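PDB 1FVI: chlorella virus DNA ligase-adenylate from Chlorella virus, which probably seals nicks in duplex DNA in an ATP-dependent reaction that passes through a covalent enzyme-adenylate. Local coordinates for residues E151-R165 and K179-D191. The protein carries 1 engineered substitution. Sequence-based numbering, arbitrary orientation.
Sequences ERDVLSKGFEGVMIR and KEGILLKMKQFKD. With AMP (adenosine monophosphate), chain C; SO4 (sulfate ion), chain B.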
# COMPACT_ATOMS: atom_id res chain seq x y z
N GLU A 151 3.42 -6.74 -7.53
CA GLU A 151 2.46 -7.18 -6.51
C GLU A 151 3.21 -7.86 -5.37
O GLU A 151 2.92 -7.61 -4.20
CB GLU A 151 1.38 -8.13 -7.07
CG GLU A 151 0.35 -8.55 -5.98
CD GLU A 151 -0.93 -9.22 -6.50
OE1 GLU A 151 -1.63 -9.85 -5.68
OE2 GLU A 151 -1.27 -9.10 -7.69
N ARG A 152 4.16 -8.74 -5.72
CA ARG A 152 5.00 -9.43 -4.73
C ARG A 152 5.71 -8.38 -3.86
O ARG A 152 5.70 -8.47 -2.63
CB ARG A 152 6.06 -10.27 -5.46
CG ARG A 152 7.15 -10.83 -4.55
CD ARG A 152 8.46 -11.06 -5.30
NE ARG A 152 8.98 -9.84 -5.92
CZ ARG A 152 9.85 -9.80 -6.93
NH1 ARG A 152 10.34 -10.93 -7.43
NH2 ARG A 152 10.19 -8.65 -7.48
N ASP A 153 6.31 -7.38 -4.50
CA ASP A 153 7.02 -6.32 -3.79
C ASP A 153 6.11 -5.59 -2.84
O ASP A 153 6.40 -5.41 -1.66
CB ASP A 153 7.61 -5.32 -4.79
CG ASP A 153 8.85 -5.85 -5.47
OD1 ASP A 153 9.43 -6.83 -4.96
OD2 ASP A 153 9.27 -5.28 -6.51
N VAL A 154 4.99 -5.14 -3.40
CA VAL A 154 3.96 -4.41 -2.68
C VAL A 154 3.41 -5.22 -1.49
O VAL A 154 3.27 -4.70 -0.38
CB VAL A 154 2.91 -3.91 -3.72
CG1 VAL A 154 1.50 -4.14 -3.29
CG2 VAL A 154 3.19 -2.45 -4.05
N LEU A 155 3.15 -6.51 -1.71
CA LEU A 155 2.67 -7.38 -0.63
C LEU A 155 3.75 -7.55 0.44
O LEU A 155 3.46 -7.66 1.63
CB LEU A 155 2.30 -8.76 -1.18
CG LEU A 155 1.04 -8.75 -2.00
CD1 LEU A 155 0.85 -10.09 -2.70
CD2 LEU A 155 -0.11 -8.41 -1.06
N SER A 156 5.00 -7.57 0.00
CA SER A 156 6.10 -7.76 0.94
C SER A 156 6.24 -6.54 1.84
O SER A 156 6.73 -6.65 2.96
CB SER A 156 7.42 -8.06 0.21
OG SER A 156 8.01 -6.88 -0.30
N LYS A 157 5.75 -5.39 1.36
CA LYS A 157 5.81 -4.17 2.16
C LYS A 157 4.58 -4.03 3.05
O LYS A 157 4.46 -3.08 3.84
CB LYS A 157 6.05 -2.94 1.28
CG LYS A 157 7.43 -2.93 0.64
CD LYS A 157 7.54 -1.83 -0.40
CE LYS A 157 8.87 -1.86 -1.14
NZ LYS A 157 9.04 -3.07 -1.99
N GLY A 158 3.67 -4.99 2.95
CA GLY A 158 2.48 -4.98 3.77
C GLY A 158 1.21 -4.41 3.18
O GLY A 158 0.23 -4.26 3.90
N PHE A 159 1.22 -4.10 1.88
CA PHE A 159 0.04 -3.56 1.20
C PHE A 159 -0.89 -4.69 0.73
O PHE A 159 -0.51 -5.86 0.69
CB PHE A 159 0.46 -2.68 0.01
CG PHE A 159 1.29 -1.48 0.42
CD1 PHE A 159 2.65 -1.43 0.13
CD2 PHE A 159 0.72 -0.43 1.13
CE1 PHE A 159 3.43 -0.34 0.55
CE2 PHE A 159 1.48 0.66 1.55
CZ PHE A 159 2.85 0.70 1.26
N GLU A 160 -2.10 -4.31 0.32
CA GLU A 160 -3.14 -5.26 -0.12
C GLU A 160 -2.97 -5.87 -1.51
O GLU A 160 -3.45 -6.96 -1.78
CB GLU A 160 -4.53 -4.58 -0.10
CG GLU A 160 -5.04 -4.12 1.26
CD GLU A 160 -5.23 -5.27 2.23
OE1 GLU A 160 -4.34 -5.50 3.08
OE2 GLU A 160 -6.27 -5.95 2.13
N GLY A 161 -2.39 -5.11 -2.42
CA GLY A 161 -2.24 -5.57 -3.78
C GLY A 161 -1.86 -4.33 -4.54
O GLY A 161 -1.24 -3.43 -3.95
N VAL A 162 -2.26 -4.22 -5.80
CA VAL A 162 -1.90 -3.04 -6.60
C VAL A 162 -3.03 -2.28 -7.29
O VAL A 162 -4.10 -2.82 -7.59
CB VAL A 162 -0.70 -3.34 -7.60
CG1 VAL A 162 -0.17 -4.78 -7.44
CG2 VAL A 162 -1.04 -3.02 -9.04
N MET A 163 -2.79 -0.98 -7.44
CA MET A 163 -3.74 -0.09 -8.11
C MET A 163 -3.11 0.33 -9.44
O MET A 163 -1.99 0.82 -9.47
CB MET A 163 -4.04 1.14 -7.24
CG MET A 163 -4.64 0.78 -5.88
SD MET A 163 -6.17 -0.15 -5.94
CE MET A 163 -7.32 1.07 -6.63
N ILE A 164 -3.85 0.10 -10.53
CA ILE A 164 -3.42 0.40 -11.90
C ILE A 164 -4.14 1.61 -12.56
O ILE A 164 -5.37 1.74 -12.50
CB ILE A 164 -3.67 -0.84 -12.81
CG1 ILE A 164 -2.98 -2.07 -12.20
CG2 ILE A 164 -3.12 -0.58 -14.20
CD1 ILE A 164 -3.50 -3.38 -12.73
N ARG A 165 -3.35 2.46 -13.22
CA ARG A 165 -3.90 3.63 -13.89
C ARG A 165 -3.27 3.89 -15.26
O ARG A 165 -2.06 3.74 -15.45
CB ARG A 165 -3.68 4.89 -13.05
CG ARG A 165 -4.32 4.90 -11.68
CD ARG A 165 -4.85 6.28 -11.35
NE ARG A 165 -4.83 6.59 -9.93
CZ ARG A 165 -5.33 7.70 -9.39
NH1 ARG A 165 -5.93 8.62 -10.15
NH2 ARG A 165 -5.17 7.94 -8.09
N LYS A 179 -12.86 -1.15 -19.11
CA LYS A 179 -12.52 -0.61 -20.43
C LYS A 179 -11.86 0.76 -20.36
O LYS A 179 -10.95 1.05 -21.13
CB LYS A 179 -13.75 -0.53 -21.34
CG LYS A 179 -14.37 -1.86 -21.73
CD LYS A 179 -15.65 -1.61 -22.52
CE LYS A 179 -16.49 -2.87 -22.71
NZ LYS A 179 -17.78 -2.55 -23.38
N GLU A 180 -12.34 1.60 -19.46
CA GLU A 180 -11.76 2.94 -19.30
C GLU A 180 -10.31 2.83 -18.82
O GLU A 180 -9.46 3.65 -19.19
CB GLU A 180 -12.57 3.76 -18.30
CG GLU A 180 -13.78 4.43 -18.91
CD GLU A 180 -14.75 4.97 -17.87
OE1 GLU A 180 -14.62 4.64 -16.67
OE2 GLU A 180 -15.68 5.70 -18.25
N GLY A 181 -10.04 1.82 -18.00
CA GLY A 181 -8.71 1.61 -17.47
C GLY A 181 -8.16 2.83 -16.75
O GLY A 181 -6.94 3.05 -16.75
N ILE A 182 -9.04 3.62 -16.12
CA ILE A 182 -8.63 4.84 -15.41
C ILE A 182 -8.06 4.48 -14.06
O ILE A 182 -6.99 4.98 -13.67
CB ILE A 182 -9.82 5.84 -15.26
CG1 ILE A 182 -10.25 6.39 -16.63
CG2 ILE A 182 -9.46 7.00 -14.34
CD1 ILE A 182 -11.56 7.13 -16.58
N LEU A 183 -8.75 3.59 -13.36
CA LEU A 183 -8.31 3.15 -12.04
C LEU A 183 -8.78 1.72 -11.89
O LEU A 183 -9.98 1.46 -11.96
CB LEU A 183 -8.91 4.02 -10.93
CG LEU A 183 -8.15 4.25 -9.62
CD1 LEU A 183 -9.08 3.94 -8.46
CD2 LEU A 183 -6.79 3.49 -9.54
N LEU A 184 -7.83 0.81 -11.69
CA LEU A 184 -8.13 -0.61 -11.54
C LEU A 184 -7.44 -1.22 -10.32
O LEU A 184 -6.31 -0.87 -9.98
CB LEU A 184 -7.67 -1.39 -12.79
CG LEU A 184 -8.03 -0.93 -14.21
CD1 LEU A 184 -7.34 -1.84 -15.21
CD2 LEU A 184 -9.54 -0.93 -14.44
N LYS A 185 -8.14 -2.13 -9.64
CA LYS A 185 -7.56 -2.80 -8.50
C LYS A 185 -7.22 -4.25 -8.85
O LYS A 185 -7.99 -4.95 -9.53
CB LYS A 185 -8.42 -2.68 -7.22
CG LYS A 185 -9.89 -2.95 -7.33
CD LYS A 185 -10.57 -2.50 -6.05
CE LYS A 185 -11.98 -3.04 -5.94
NZ LYS A 185 -12.57 -2.77 -4.60
N MET A 186 -6.03 -4.65 -8.44
CA MET A 186 -5.52 -5.97 -8.74
C MET A 186 -4.99 -6.75 -7.55
O MET A 186 -4.16 -6.27 -6.80
CB MET A 186 -4.42 -5.85 -9.79
CG MET A 186 -3.66 -7.14 -10.04
SD MET A 186 -2.33 -6.96 -11.20
CE MET A 186 -1.04 -6.75 -10.12
N LYS A 187 -5.52 -7.95 -7.39
CA LYS A 187 -5.10 -8.85 -6.33
C LYS A 187 -5.02 -10.20 -7.04
O LYS A 187 -5.96 -10.99 -7.05
CB LYS A 187 -6.11 -8.84 -5.17
CG LYS A 187 -6.11 -7.51 -4.39
CD LYS A 187 -7.32 -7.37 -3.48
CE LYS A 187 -7.29 -8.34 -2.33
NZ LYS A 187 -8.51 -8.21 -1.47
N GLN A 188 -3.91 -10.40 -7.75
CA GLN A 188 -3.69 -11.60 -8.52
C GLN A 188 -3.04 -12.74 -7.74
O GLN A 188 -3.10 -13.88 -8.19
CB GLN A 188 -2.88 -11.28 -9.78
CG GLN A 188 -3.62 -10.39 -10.78
CD GLN A 188 -4.72 -11.11 -11.55
OE1 GLN A 188 -4.47 -12.11 -12.22
NE2 GLN A 188 -5.93 -10.58 -11.50
N PHE A 189 -2.42 -12.44 -6.60
CA PHE A 189 -1.78 -13.49 -5.79
C PHE A 189 -2.81 -14.28 -5.00
O PHE A 189 -3.84 -13.73 -4.60
CB PHE A 189 -0.69 -12.94 -4.87
CG PHE A 189 0.62 -12.69 -5.55
CD1 PHE A 189 0.67 -12.22 -6.85
CD2 PHE A 189 1.82 -12.84 -4.85
CE1 PHE A 189 1.88 -11.91 -7.46
CE2 PHE A 189 3.05 -12.52 -5.46
CZ PHE A 189 3.08 -12.06 -6.76
N LYS A 190 -2.50 -15.55 -4.79
CA LYS A 190 -3.36 -16.51 -4.10
C LYS A 190 -2.92 -16.70 -2.66
O LYS A 190 -1.73 -16.63 -2.37
CB LYS A 190 -3.26 -17.84 -4.85
CG LYS A 190 -4.40 -18.82 -4.67
CD LYS A 190 -4.21 -19.97 -5.67
CE LYS A 190 -5.42 -20.89 -5.79
NZ LYS A 190 -5.55 -21.81 -4.63
N ASP A 191 -3.88 -16.96 -1.77
CA ASP A 191 -3.62 -17.19 -0.36
C ASP A 191 -3.43 -18.67 -0.08
O ASP A 191 -4.25 -19.51 -0.48
CB ASP A 191 -4.79 -16.72 0.48
CG ASP A 191 -4.86 -15.24 0.59
OD1 ASP A 191 -3.90 -14.63 1.12
OD2 ASP A 191 -5.88 -14.68 0.15
P AMP C . -9.78 -2.99 -2.07
O1P AMP C . -10.79 -3.77 -2.78
O3P AMP C . -10.42 -2.99 -0.62
O5' AMP C . -9.87 -1.54 -2.46
C5' AMP C . -9.04 -0.51 -1.74
C4' AMP C . -9.70 0.86 -1.71
O4' AMP C . -8.66 1.79 -1.39
C3' AMP C . -10.29 1.30 -3.06
O3' AMP C . -11.52 2.02 -2.96
C2' AMP C . -9.28 2.24 -3.63
O2' AMP C . -9.91 3.23 -4.42
C1' AMP C . -8.51 2.75 -2.40
N9 AMP C . -7.09 2.88 -2.69
C8 AMP C . -6.09 2.36 -1.91
N7 AMP C . -4.92 2.63 -2.42
C5 AMP C . -5.13 3.36 -3.59
C6 AMP C . -4.28 3.91 -4.55
N6 AMP C . -2.93 3.81 -4.47
N1 AMP C . -4.87 4.57 -5.57
C2 AMP C . -6.17 4.66 -5.63
N3 AMP C . -7.10 4.18 -4.80
C4 AMP C . -6.54 3.52 -3.75
S SO4 B . -14.33 -0.11 -2.96
O1 SO4 B . -15.63 0.54 -3.09
O2 SO4 B . -13.66 -0.22 -4.31
O3 SO4 B . -14.43 -1.53 -2.35
O4 SO4 B . -13.45 0.68 -2.00
O HOH W 1 -7.77 -5.72 0.19
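M163 and K185 lie side by side in the floor of the adenylate pocket, as a non-hydrogen-bonded pair of two antiparallel strands, 162-165 and 184-186. M163 SD rests on K185 CB at 3.6 Å. M163 CG lies 3.4 Å from AMP C6; bends at chi2 and chi3 bring CE near AMP N3. K185 runs extended beyond CG, and its NZ donates to AMP O1P (2.7 Å) and to O2 of a sulfate ion. The pairs V162-M186 and I164-L184 flank this one, each closed by two backbone bonds; I164 N to L184 O, 2.7 Å, is nearly straight (173°). Their side chains fill the other face of the sheet, where V162 CG1 packs tightly on M186 CE. Further along, the E151 carboxylate grips two successive backbone N-H groups. OE2 takes Q188 N with its syn lone pair (2.9 Å), and OE1 takes F189 N from above the carboxylate plane. E151 CG, anti to the backbone N (chi1 -179°), lies over one face of the F189 ring. L155 CD1 also touches that ring, 3.6 Å from F189 CD2. Helix 144-156 is thus tied to the link leading into strand 190-201 of the OB-like domain, while strand 162-165 lies between strands 21-25 and 184-186.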